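Local atomic coordinates of phytase (Debaryomyces castellii, PDB entry 2GFI), a protein that catalyses the removal of phosphate from phytate (inositol hexakisphosphate), acting as a 3-phytase of the histidine acid phosphatase family. Residues Glu196-Gly201 / Gly210-Asn215; Arg303-Thr308 / Glu430-Asn435. All blocks are in the same frame, centred on the assembly; numbering follows the deposited sequence.

Contact 1: Glu196-Gly201 / Gly210-Asn215; sequences EDADMG and GCFNYN. With NAG (2-acetamido-2-deoxy-beta-D-glucopyranose), chain D.
A 3-10 turn at Ala-198 to Met-200 is tucked against Gly-210 and Phe-212, two parts of the same long loop that runs from strand 189-194 to helix 220-223 in this histidine acid phosphatase. The turn closes with Gly-201 N donating to Ala-198 O at 3.1 Å. That carbonyl faces the later part of the loop, with Gly-210 CA 3.3 Å from Ala-198 O. A beta carbon on Gly-210 would clash with Gly-201 CA and lie only about 2.7 Å from Ala-198 O, so the close approach depends on a residue without a side chain. No direct hydrogen bond joins the two segments; a water bridges them instead, donating to Gly-201 O at 2.8 Å and accepting a weak bond from Gly-210 N. Asn-434, further along the chain, adds a polar tie, its ND2 donating to both Ala-198 O and Gly-210 O.

The apolar share is small. Phe-212 CG lies beside its own backbone N (chi1 -58°), which brings the ring back toward the turn, and Ala-198 CB meets Phe-212 CE1 obliquely at 3.9 Å. Gly-210 O sits over the centre of one face of that ring, 3.9 Å above its plane. The N-acetylglucosamine of chain D, the glycan at Asn-436, touches both segments: Asp-199 CA is 3.5 Å from sugar O5, and the sugar O6 lies near the plane of the Phe-212 ring, at its edge, 3.3 Å from CZ.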
loop_
_atom_site.group_PDB
_atom_site.type_symbol
_atom_site.label_atom_id
_atom_site.label_comp_id
_atom_site.label_asym_id
_atom_site.label_seq_id
_atom_site.Cartn_x
_atom_site.Cartn_y
_atom_site.Cartn_z
ATOM N N GLU A 196 -10.503 -40.530 -7.188
ATOM C CA GLU A 196 -9.798 -40.190 -8.422
ATOM C C GLU A 196 -9.568 -41.403 -9.336
ATOM O O GLU A 196 -9.019 -41.278 -10.444
ATOM C CB GLU A 196 -8.481 -39.483 -8.101
ATOM C CG GLU A 196 -8.678 -38.162 -7.394
ATOM C CD GLU A 196 -7.390 -37.398 -7.239
ATOM O OE1 GLU A 196 -6.365 -37.832 -7.810
ATOM O OE2 GLU A 196 -7.405 -36.363 -6.548
ATOM N N ASP A 197 -9.990 -42.569 -8.862
ATOM C CA ASP A 197 -10.001 -43.774 -9.683
ATOM C C ASP A 197 -10.648 -43.519 -11.038
ATOM O O ASP A 197 -11.723 -42.907 -11.147
ATOM C CB ASP A 197 -10.706 -44.935 -8.964
ATOM C CG ASP A 197 -9.907 -45.472 -7.778
ATOM O OD1 ASP A 197 -8.703 -45.119 -7.655
ATOM O OD2 ASP A 197 -10.396 -46.242 -6.907
ATOM N N ALA A 198 -9.948 -43.984 -12.063
ATOM C CA ALA A 198 -10.432 -43.989 -13.421
ATOM C C ALA A 198 -11.797 -44.671 -13.578
ATOM O O ALA A 198 -12.546 -44.329 -14.498
ATOM C CB ALA A 198 -9.403 -44.640 -14.326
ATOM N N ASP A 199 -12.141 -45.611 -12.689
ATOM C CA ASP A 199 -13.436 -46.319 -12.824
ATOM C C ASP A 199 -14.626 -45.423 -12.471
ATOM O O ASP A 199 -15.789 -45.837 -12.578
ATOM C CB ASP A 199 -13.471 -47.660 -12.049
ATOM C CG ASP A 199 -13.206 -47.500 -10.551
ATOM O OD1 ASP A 199 -13.244 -46.364 -10.023
ATOM O OD2 ASP A 199 -12.959 -48.475 -9.806
ATOM N N MET A 200 -14.328 -44.197 -12.033
ATOM C CA MET A 200 -15.363 -43.234 -11.667
ATOM C C MET A 200 -15.924 -42.619 -12.935
ATOM O O MET A 200 -17.002 -42.035 -12.925
ATOM C CB MET A 200 -14.795 -42.152 -10.745
ATOM C CG MET A 200 -14.496 -42.637 -9.305
ATOM S SD MET A 200 -15.942 -43.356 -8.470
ATOM C CE MET A 200 -16.774 -41.900 -7.817
ATOM N N GLY A 201 -15.196 -42.777 -14.038
ATOM C CA GLY A 201 -15.550 -42.148 -15.295
ATOM C C GLY A 201 -15.807 -40.660 -15.086
ATOM O O GLY A 201 -15.007 -39.951 -14.434
ATOM N N GLY A 210 -10.509 -41.009 -15.705
ATOM C CA GLY A 210 -11.232 -42.021 -16.447
ATOM C C GLY A 210 -11.241 -41.783 -17.947
ATOM O O GLY A 210 -11.878 -42.519 -18.679
ATOM N N CYS A 211 -10.557 -40.750 -18.423
ATOM C CA CYS A 211 -10.511 -40.545 -19.852
ATOM C C CYS A 211 -9.291 -41.209 -20.434
ATOM O O CYS A 211 -8.192 -40.685 -20.297
ATOM C CB CYS A 211 -10.535 -39.073 -20.223
ATOM S SG CYS A 211 -10.450 -38.894 -22.017
ATOM N N PHE A 212 -9.489 -42.357 -21.092
ATOM C CA PHE A 212 -8.374 -43.198 -21.549
ATOM C C PHE A 212 -7.692 -42.660 -22.782
ATOM O O PHE A 212 -6.497 -42.850 -22.936
ATOM C CB PHE A 212 -8.807 -44.671 -21.716
ATOM C CG PHE A 212 -9.349 -45.273 -20.433
ATOM C CD1 PHE A 212 -8.647 -45.119 -19.229
ATOM C CD2 PHE A 212 -10.568 -45.936 -20.409
ATOM C CE1 PHE A 212 -9.140 -45.625 -18.044
ATOM C CE2 PHE A 212 -11.075 -46.462 -19.203
ATOM C CZ PHE A 212 -10.357 -46.301 -18.030
ATOM N N ASN A 213 -8.441 -41.974 -23.646
ATOM C CA ASN A 213 -7.869 -41.378 -24.863
ATOM C C ASN A 213 -7.213 -40.024 -24.678
ATOM O O ASN A 213 -6.670 -39.456 -25.620
ATOM C CB ASN A 213 -8.917 -41.327 -25.975
ATOM C CG ASN A 213 -9.470 -42.707 -26.293
ATOM O OD1 ASN A 213 -8.799 -43.717 -26.061
ATOM N ND2 ASN A 213 -10.696 -42.762 -26.799
ATOM N N TYR A 214 -7.263 -39.510 -23.458
ATOM C CA TYR A 214 -6.661 -38.236 -23.140
ATOM C C TYR A 214 -5.179 -38.452 -22.900
ATOM O O TYR A 214 -4.779 -39.186 -22.010
ATOM C CB TYR A 214 -7.347 -37.585 -21.937
ATOM C CG TYR A 214 -6.603 -36.413 -21.342
ATOM C CD1 TYR A 214 -6.316 -35.277 -22.105
ATOM C CD2 TYR A 214 -6.187 -36.435 -19.998
ATOM C CE1 TYR A 214 -5.613 -34.183 -21.538
ATOM C CE2 TYR A 214 -5.494 -35.364 -19.428
ATOM C CZ TYR A 214 -5.215 -34.241 -20.208
ATOM O OH TYR A 214 -4.537 -33.181 -19.660
ATOM N N ASN A 215 -4.365 -37.821 -23.730
ATOM C CA ASN A 215 -2.943 -37.859 -23.519
ATOM C C ASN A 215 -2.450 -36.452 -23.164
ATOM O O ASN A 215 -2.333 -35.591 -24.041
ATOM C CB ASN A 215 -2.247 -38.435 -24.766
ATOM C CG ASN A 215 -0.760 -38.547 -24.598
ATOM O OD1 ASN A 215 -0.228 -38.519 -23.479
ATOM N ND2 ASN A 215 -0.063 -38.672 -25.716
HETATM C C1 NAG D . -14.275 -48.684 -15.922
HETATM C C2 NAG D . -14.371 -49.748 -17.034
HETATM C C3 NAG D . -13.272 -50.821 -17.000
HETATM C C4 NAG D . -11.905 -50.233 -16.608
HETATM C C5 NAG D . -12.110 -49.428 -15.315
HETATM C C6 NAG D . -10.817 -49.028 -14.584
HETATM C C7 NAG D . -16.542 -50.309 -17.956
HETATM C C8 NAG D . -17.944 -50.791 -17.708
HETATM N N2 NAG D . -15.655 -50.423 -16.963
HETATM O O3 NAG D . -13.229 -51.479 -18.256
HETATM O O4 NAG D . -10.919 -51.241 -16.450
HETATM O O5 NAG D . -12.930 -48.312 -15.638
HETATM O O6 NAG D . -9.986 -48.219 -15.386
HETATM O O7 NAG D . -16.241 -49.828 -19.042
HETATM O O HOH W 1 -12.349 -40.568 -13.687
#

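Contact 2: Arg303-Thr308 / Glu430-Asn435; sequences RVIGST and EQCGNN. With NAG (2-acetamido-2-deoxy-beta-D-glucopyranose), chain D; NAG (2-acetamido-2-deoxy-beta-D-glucopyranose), chain C.
The last residues of the short helix 428-432, Gln-431 and Cys-432, rest on the first turn of helix 302-318, at Val-304 and Ile-305. The side chains of Val-304 and Gln-431 lie alongside each other and run antiparallel. Val-304 CG2, anti to its own N, reaches the amide of Gln-431 and comes 3.3 Å from NE2, while CG1 turns to the sulfur, 4.2 Å from Cys-432 SG. Ile-305 CG1 approaches Cys-432 SG at the same 4.2 Å. Cys-432 pairs with Cys-211 in a disulfide of this protein, though the two SG atoms are modelled 2.7 Å apart, longer than a normal bond.

Gln-431 NE2 donates to Asn-427 O, whereas OE1 takes a weak, long bond from a water that accepts from Val-304 N at 2.8 Å. Replacing the glutamine by an alanine is likely to uncover Val-304 CG2 and leave Asn-427 O without this donor. Gly-433, just past the helix, has a positive phi (73°).

The carbonyl of Val-304 meets sugar: the acetyl methyl C8 of chain C N-acetylglucosamine is 3.0 Å from Val-304 O and also lies against Ser-307 CB. Helix 302-318 is further backed by helix 333-343, where Ile-338 meets Ile-305 and Ala-342 meets Ser-307, and it leads on to strand 326-331 of the parallel part of the sheet.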
loop_
_atom_site.group_PDB
_atom_site.type_symbol
_atom_site.label_atom_id
_atom_site.label_comp_id
_atom_site.label_asym_id
_atom_site.label_seq_id
_atom_site.Cartn_x
_atom_site.Cartn_y
_atom_site.Cartn_z
ATOM N N ARG A 303 -11.782 -30.471 -23.947
ATOM C CA ARG A 303 -13.123 -29.984 -24.012
ATOM C C ARG A 303 -14.125 -31.062 -23.620
ATOM O O ARG A 303 -15.083 -30.750 -22.880
ATOM C CB ARG A 303 -13.514 -29.422 -25.345
ATOM C CG ARG A 303 -14.880 -28.802 -25.156
ATOM C CD ARG A 303 -15.360 -27.972 -26.229
ATOM N NE ARG A 303 -14.400 -26.998 -26.698
ATOM C CZ ARG A 303 -14.764 -25.906 -27.362
ATOM N NH1 ARG A 303 -16.065 -25.663 -27.553
ATOM N NH2 ARG A 303 -13.842 -25.053 -27.817
ATOM N N VAL A 304 -13.929 -32.307 -24.099
ATOM C CA VAL A 304 -14.870 -33.381 -23.725
ATOM C C VAL A 304 -14.818 -33.649 -22.223
ATOM O O VAL A 304 -15.862 -33.761 -21.590
ATOM C CB VAL A 304 -14.704 -34.719 -24.525
ATOM C CG1 VAL A 304 -13.365 -35.376 -24.264
ATOM C CG2 VAL A 304 -15.818 -35.698 -24.115
ATOM N N ILE A 305 -13.603 -33.742 -21.671
ATOM C CA ILE A 305 -13.416 -33.942 -20.230
ATOM C C ILE A 305 -13.976 -32.769 -19.418
ATOM O O ILE A 305 -14.752 -32.980 -18.506
ATOM C CB ILE A 305 -11.935 -34.165 -19.867
ATOM C CG1 ILE A 305 -11.368 -35.389 -20.563
ATOM C CG2 ILE A 305 -11.787 -34.319 -18.349
ATOM C CD1 ILE A 305 -9.839 -35.394 -20.590
ATOM N N GLY A 306 -13.594 -31.535 -19.760
ATOM C CA GLY A 306 -14.092 -30.345 -19.062
ATOM C C GLY A 306 -15.604 -30.199 -19.054
ATOM O O GLY A 306 -16.176 -29.666 -18.104
ATOM N N SER A 307 -16.241 -30.675 -20.124
ATOM C CA SER A 307 -17.683 -30.540 -20.331
ATOM C C SER A 307 -18.500 -31.337 -19.344
ATOM O O SER A 307 -19.695 -31.077 -19.194
ATOM C CB SER A 307 -18.080 -30.972 -21.748
ATOM O OG SER A 307 -17.532 -30.101 -22.708
ATOM N N THR A 308 -17.873 -32.306 -18.684
ATOM C CA THR A 308 -18.584 -33.095 -17.699
ATOM C C THR A 308 -18.982 -32.224 -16.536
ATOM O O THR A 308 -20.177 -32.207 -16.159
ATOM C CB THR A 308 -17.802 -34.369 -17.240
ATOM O OG1 THR A 308 -16.542 -33.993 -16.676
ATOM C CG2 THR A 308 -17.419 -35.222 -18.426
ATOM N N GLU A 430 -17.766 -42.237 -25.379
ATOM C CA GLU A 430 -17.187 -42.552 -26.671
ATOM C C GLU A 430 -15.837 -41.889 -26.936
ATOM O O GLU A 430 -14.909 -42.543 -27.420
ATOM C CB GLU A 430 -18.194 -42.337 -27.816
ATOM C CG GLU A 430 -19.289 -43.408 -27.847
ATOM C CD GLU A 430 -18.738 -44.844 -27.956
ATOM O OE1 GLU A 430 -18.166 -45.199 -29.028
ATOM O OE2 GLU A 430 -18.870 -45.627 -26.974
ATOM N N GLN A 431 -15.698 -40.614 -26.588
ATOM C CA GLN A 431 -14.431 -39.939 -26.852
ATOM C C GLN A 431 -13.324 -40.412 -25.918
ATOM O O GLN A 431 -12.178 -40.534 -26.331
ATOM C CB GLN A 431 -14.592 -38.431 -26.821
ATOM C CG GLN A 431 -15.309 -37.876 -28.031
ATOM C CD GLN A 431 -15.705 -36.443 -27.807
ATOM O OE1 GLN A 431 -14.953 -35.513 -28.138
ATOM N NE2 GLN A 431 -16.850 -36.250 -27.194
ATOM N N CYS A 432 -13.690 -40.704 -24.679
ATOM C CA CYS A 432 -12.749 -41.148 -23.672
ATOM C C CYS A 432 -12.448 -42.632 -23.680
ATOM O O CYS A 432 -11.400 -43.041 -23.178
ATOM C CB CYS A 432 -13.228 -40.725 -22.289
ATOM S SG CYS A 432 -13.129 -38.932 -22.114
ATOM N N GLY A 433 -13.357 -43.434 -24.241
ATOM C CA GLY A 433 -13.202 -44.900 -24.275
ATOM C C GLY A 433 -13.425 -45.485 -22.897
ATOM O O GLY A 433 -12.723 -46.406 -22.491
ATOM N N ASN A 434 -14.390 -44.935 -22.165
ATOM C CA ASN A 434 -14.652 -45.369 -20.802
ATOM C C ASN A 434 -16.146 -45.532 -20.610
ATOM O O ASN A 434 -16.908 -44.569 -20.761
ATOM C CB ASN A 434 -14.079 -44.353 -19.795
ATOM C CG ASN A 434 -14.116 -44.851 -18.339
ATOM O OD1 ASN A 434 -14.905 -45.724 -17.980
ATOM N ND2 ASN A 434 -13.277 -44.274 -17.499
ATOM N N ASN A 435 -16.554 -46.757 -20.271
ATOM C CA ASN A 435 -17.966 -47.136 -20.123
ATOM C C ASN A 435 -18.518 -47.174 -18.708
ATOM O O ASN A 435 -19.616 -47.693 -18.473
ATOM C CB ASN A 435 -18.216 -48.485 -20.787
ATOM C CG ASN A 435 -18.760 -48.328 -22.171
ATOM O OD1 ASN A 435 -19.932 -47.937 -22.356
ATOM N ND2 ASN A 435 -17.913 -48.597 -23.170
HETATM C C1 NAG D . -14.275 -48.684 -15.922
HETATM C C2 NAG D . -14.371 -49.748 -17.034
HETATM C C3 NAG D . -13.272 -50.821 -17.000
HETATM C C4 NAG D . -11.905 -50.233 -16.608
HETATM C C5 NAG D . -12.110 -49.428 -15.315
HETATM C C6 NAG D . -10.817 -49.028 -14.584
HETATM C C7 NAG D . -16.542 -50.309 -17.956
HETATM C C8 NAG D . -17.944 -50.791 -17.708
HETATM N N2 NAG D . -15.655 -50.423 -16.963
HETATM O O3 NAG D . -13.229 -51.479 -18.256
HETATM O O4 NAG D . -10.919 -51.241 -16.450
HETATM O O5 NAG D . -12.930 -48.312 -15.638
HETATM O O6 NAG D . -9.986 -48.219 -15.386
HETATM O O7 NAG D . -16.241 -49.828 -19.042
HETATM C C1 NAG C . -23.039 -32.494 -21.983
HETATM C C2 NAG C . -22.426 -33.817 -22.500
HETATM C C3 NAG C . -22.962 -34.212 -23.894
HETATM C C4 NAG C . -24.502 -34.181 -23.926
HETATM C C5 NAG C . -24.902 -32.772 -23.446
HETATM C C6 NAG C . -26.397 -32.529 -23.418
HETATM C C7 NAG C . -20.186 -34.398 -21.591
HETATM C C8 NAG C . -18.754 -34.595 -22.009
HETATM N N2 NAG C . -20.963 -33.767 -22.489
HETATM O O3 NAG C . -22.455 -35.478 -24.225
HETATM O O4 NAG C . -25.097 -34.560 -25.184
HETATM O O5 NAG C . -24.438 -32.552 -22.116
HETATM O O6 NAG C . -26.553 -31.268 -22.817
HETATM O O7 NAG C . -20.557 -34.805 -20.478
HETATM O O HOH W 2 -12.972 -33.171 -26.543
#

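In the fold
Contacts 1 and 2 lie 9 Å apart, centre to centre, on one side of the chain and away from the predicted catalytic residues. Contact 2 is the buried one, made by helical side chains and sulfur from segments far apart in sequence; contact 1 is partly buried, local to one loop, and relies on glycine backbone, a water and one ring. Segments 210-215 and 430-435 are neighbours: each supplies one cysteine of a disulfide whose sulfurs are modelled too far apart for a normal bond, and asparagine side chains of each contact reach backbone carbonyls of the other, as Asn-213 ND2 does with Gln-431 O. One glycan is common to both contacts, while a second meets contact 2 alone.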